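Local coordinates for Beta/gamma crystallin domain-containing protein 1 (Homo sapiens, PDB 3CW3) that may suppress malignant melanoma, possibly through interactions with the cytoskeleton, and is represented here by a non-lens vertebrate beta-gamma-crystallin domain, at residues G1-P9 / L30-W43. Sequence-based numbering, arbitrary orientation.
Sequences GKVVIYSEP and LSPVILIKVVRGCW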
# COMPACT_ATOMS: atom_id res chain seq x y z
N GLY A 1 15.58 0.61 5.74
CA GLY A 1 15.00 0.64 4.37
C GLY A 1 14.28 1.94 4.07
O GLY A 1 14.28 2.87 4.88
N LYS A 2 13.67 2.00 2.89
CA LYS A 2 12.92 3.17 2.46
C LYS A 2 11.89 2.78 1.41
O LYS A 2 12.21 2.09 0.44
CB LYS A 2 13.84 4.25 1.87
CG LYS A 2 13.07 5.45 1.33
CD LYS A 2 13.96 6.66 1.01
CE LYS A 2 14.69 6.51 -0.31
NZ LYS A 2 15.51 7.72 -0.64
N VAL A 3 10.65 3.20 1.61
CA VAL A 3 9.59 2.94 0.64
C VAL A 3 8.91 4.27 0.38
O VAL A 3 8.61 5.01 1.32
CB VAL A 3 8.55 1.89 1.17
CG1 VAL A 3 7.93 2.35 2.47
CG2 VAL A 3 7.47 1.68 0.12
N VAL A 4 8.71 4.60 -0.89
CA VAL A 4 8.07 5.86 -1.24
C VAL A 4 6.75 5.56 -1.92
O VAL A 4 6.63 4.58 -2.67
CB VAL A 4 8.95 6.74 -2.17
CG1 VAL A 4 10.31 6.98 -1.51
CG2 VAL A 4 9.12 6.08 -3.52
N ILE A 5 5.76 6.40 -1.66
CA ILE A 5 4.44 6.23 -2.22
C ILE A 5 4.02 7.44 -3.04
O ILE A 5 3.93 8.55 -2.52
CB ILE A 5 3.39 6.00 -1.10
CG1 ILE A 5 3.76 4.75 -0.29
CG2 ILE A 5 2.00 5.89 -1.70
CD1 ILE A 5 2.90 4.53 0.93
N TYR A 6 3.77 7.21 -4.32
CA TYR A 6 3.31 8.28 -5.19
C TYR A 6 1.79 8.20 -5.19
O TYR A 6 1.20 7.28 -5.77
CB TYR A 6 3.84 8.10 -6.61
CG TYR A 6 5.34 8.18 -6.69
CD1 TYR A 6 6.12 7.02 -6.68
CD2 TYR A 6 5.99 9.41 -6.76
CE1 TYR A 6 7.52 7.10 -6.73
CE2 TYR A 6 7.37 9.50 -6.81
CZ TYR A 6 8.13 8.34 -6.79
OH TYR A 6 9.50 8.43 -6.84
N SER A 7 1.16 9.15 -4.51
CA SER A 7 -0.29 9.20 -4.39
C SER A 7 -0.96 9.47 -5.73
O SER A 7 -1.96 8.83 -6.08
CB SER A 7 -0.68 10.31 -3.41
OG SER A 7 0.12 10.24 -2.24
N GLU A 8 -0.41 10.42 -6.48
CA GLU A 8 -0.96 10.79 -7.77
C GLU A 8 0.03 10.51 -8.90
O GLU A 8 0.53 11.44 -9.53
CB GLU A 8 -1.34 12.27 -7.75
CG GLU A 8 -0.23 13.19 -7.23
CD GLU A 8 -0.71 14.60 -6.95
OE1 GLU A 8 -1.58 14.77 -6.06
OE2 GLU A 8 -0.21 15.55 -7.60
N PRO A 9 0.31 9.23 -9.17
CA PRO A 9 1.24 8.84 -10.23
C PRO A 9 0.73 9.18 -11.63
O PRO A 9 1.19 10.13 -12.26
CB PRO A 9 1.40 7.34 -10.02
CG PRO A 9 0.04 6.94 -9.55
CD PRO A 9 -0.29 8.03 -8.54
N LEU A 30 -5.15 8.97 -0.17
CA LEU A 30 -4.35 8.70 -1.35
C LEU A 30 -5.15 8.82 -2.66
O LEU A 30 -5.80 9.83 -2.90
CB LEU A 30 -3.72 7.30 -1.22
CG LEU A 30 -2.93 7.10 0.08
CD1 LEU A 30 -2.48 5.65 0.21
CD2 LEU A 30 -1.72 8.04 0.10
N SER A 31 -5.09 7.79 -3.50
CA SER A 31 -5.81 7.78 -4.77
C SER A 31 -6.21 6.35 -5.11
O SER A 31 -5.73 5.41 -4.48
CB SER A 31 -4.93 8.34 -5.90
OG SER A 31 -4.56 9.69 -5.66
N PRO A 32 -7.09 6.16 -6.11
CA PRO A 32 -7.53 4.81 -6.50
C PRO A 32 -6.37 3.97 -7.02
O PRO A 32 -6.38 2.74 -6.92
CB PRO A 32 -8.57 5.09 -7.59
CG PRO A 32 -9.15 6.42 -7.16
CD PRO A 32 -7.91 7.19 -6.78
N VAL A 33 -5.38 4.64 -7.59
CA VAL A 33 -4.20 3.97 -8.12
C VAL A 33 -2.95 4.68 -7.63
O VAL A 33 -2.74 5.87 -7.92
CB VAL A 33 -4.21 3.97 -9.67
CG1 VAL A 33 -2.97 3.25 -10.19
CG2 VAL A 33 -5.47 3.29 -10.18
N ILE A 34 -2.12 3.97 -6.89
CA ILE A 34 -0.89 4.54 -6.36
C ILE A 34 0.28 3.65 -6.72
O ILE A 34 0.12 2.46 -7.00
CB ILE A 34 -0.95 4.69 -4.82
CG1 ILE A 34 -1.14 3.31 -4.18
CG2 ILE A 34 -2.09 5.62 -4.43
CD1 ILE A 34 -1.16 3.34 -2.66
N LEU A 35 1.47 4.24 -6.74
CA LEU A 35 2.67 3.49 -7.05
C LEU A 35 3.49 3.39 -5.76
O LEU A 35 3.89 4.40 -5.20
CB LEU A 35 3.49 4.20 -8.13
CG LEU A 35 4.79 3.52 -8.54
CD1 LEU A 35 4.48 2.17 -9.19
CD2 LEU A 35 5.55 4.42 -9.51
N ILE A 36 3.69 2.16 -5.30
CA ILE A 36 4.47 1.91 -4.10
C ILE A 36 5.84 1.49 -4.60
O ILE A 36 5.97 0.50 -5.31
CB ILE A 36 3.90 0.73 -3.26
CG1 ILE A 36 2.44 0.99 -2.87
CG2 ILE A 36 4.77 0.52 -2.03
CD1 ILE A 36 2.22 2.24 -2.03
N LYS A 37 6.87 2.25 -4.23
CA LYS A 37 8.21 1.94 -4.66
C LYS A 37 9.14 1.64 -3.50
O LYS A 37 9.58 2.55 -2.78
CB LYS A 37 8.78 3.10 -5.49
CG LYS A 37 10.19 2.85 -6.03
CD LYS A 37 10.67 4.01 -6.90
CE LYS A 37 12.09 3.78 -7.39
NZ LYS A 37 12.19 2.55 -8.22
N VAL A 38 9.42 0.36 -3.28
CA VAL A 38 10.34 -0.02 -2.21
C VAL A 38 11.72 0.20 -2.82
O VAL A 38 12.15 -0.53 -3.71
CB VAL A 38 10.18 -1.50 -1.79
CG1 VAL A 38 11.32 -1.90 -0.85
CG2 VAL A 38 8.85 -1.70 -1.08
N VAL A 39 12.40 1.24 -2.33
CA VAL A 39 13.73 1.60 -2.81
C VAL A 39 14.77 0.64 -2.24
O VAL A 39 15.72 0.25 -2.92
CB VAL A 39 14.08 3.04 -2.39
CG1 VAL A 39 15.46 3.40 -2.88
CG2 VAL A 39 13.04 4.00 -2.95
N ARG A 40 14.60 0.28 -0.97
CA ARG A 40 15.50 -0.64 -0.31
C ARG A 40 14.83 -1.20 0.94
O ARG A 40 13.95 -0.55 1.53
CB ARG A 40 16.82 0.04 0.04
CG ARG A 40 16.67 1.34 0.80
CD ARG A 40 18.02 1.93 1.17
NE ARG A 40 17.84 3.15 1.95
CZ ARG A 40 17.70 4.37 1.43
NH1 ARG A 40 17.73 4.54 0.11
NH2 ARG A 40 17.49 5.40 2.23
N GLY A 41 15.24 -2.40 1.32
CA GLY A 41 14.69 -3.03 2.51
C GLY A 41 13.45 -3.85 2.20
O GLY A 41 13.15 -4.15 1.04
N CYS A 42 12.74 -4.22 3.26
CA CYS A 42 11.52 -5.01 3.14
C CYS A 42 10.44 -4.32 3.95
O CYS A 42 10.71 -3.73 5.00
CB CYS A 42 11.75 -6.43 3.65
SG CYS A 42 13.05 -7.32 2.75
N TRP A 43 9.21 -4.41 3.47
CA TRP A 43 8.10 -3.76 4.15
C TRP A 43 6.83 -4.59 4.09
O TRP A 43 6.74 -5.54 3.32
CB TRP A 43 7.81 -2.41 3.50
CG TRP A 43 8.97 -1.48 3.51
CD1 TRP A 43 10.08 -1.53 2.72
CD2 TRP A 43 9.16 -0.37 4.39
NE1 TRP A 43 10.95 -0.51 3.05
CE2 TRP A 43 10.40 0.22 4.07
CE3 TRP A 43 8.39 0.19 5.42
CZ2 TRP A 43 10.90 1.33 4.75
CZ3 TRP A 43 8.89 1.31 6.10
CH2 TRP A 43 10.13 1.86 5.76
O HOH W 1 17.69 2.14 4.46
O HOH W 2 17.08 4.85 5.05
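Val3 packs on Trp43 with its CB and one methyl. CB of Val3 lies 3.8 Å from CE2 of Trp43. From there Val3 CG1 stands over the face of the indole, 3.5 Å from the centroid of the six-membered ring of Trp43 and 10° off its normal, a CH-pi contact. A chi1 of 57° sets CG1 of Val3 in the gap flanked by its own N and C, and turns CG2 to the neighbouring strand. There CG2 of Val3 touches CG2 of Ile36 at 3.6 Å and also packs on CG2 of Val38. The edge of the Trp43 ring faces Lys2 N and the carbonyl of Gly1. Its NE1 gives a weak hydrogen bond to Arg40 O, and His94 stacks on the ring.

Strands 2-6 and 33-40 run antiparallel as the two inner strands of a four-stranded sheet, part of the Greek-key beta-gamma-crystallin domain. Val4 and Lys37 exchange two nearly straight backbone hydrogen bonds, and Tyr6 and Leu35 exchange two more. At the Lys2 end a classic beta bulge shifts the register by one. Two residues, Val39 and Arg40, stand across from the single Lys2; Val39 N bonds to Lys2 O at 2.9 Å, while the bond from Arg40 N is weak.

Val3, Ile5, Ile36 and Val38 share the buried face. CD1 of Ile36 presses against CG1 of Ile5 at 3.4 Å, tighter than usual for two carbons. On the other face, CB of Lys2 lies over the guanidinium plane of Arg40. Two waters meet that group at its edge; one accepts from both Arg40 NE and Gly1 N. Lys37 sends its NZ to a salt bridge with Glu62. Beyond the strand end, Ser31 OG donates to Ser7 O at 2.8 Å, from above the carbonyl plane.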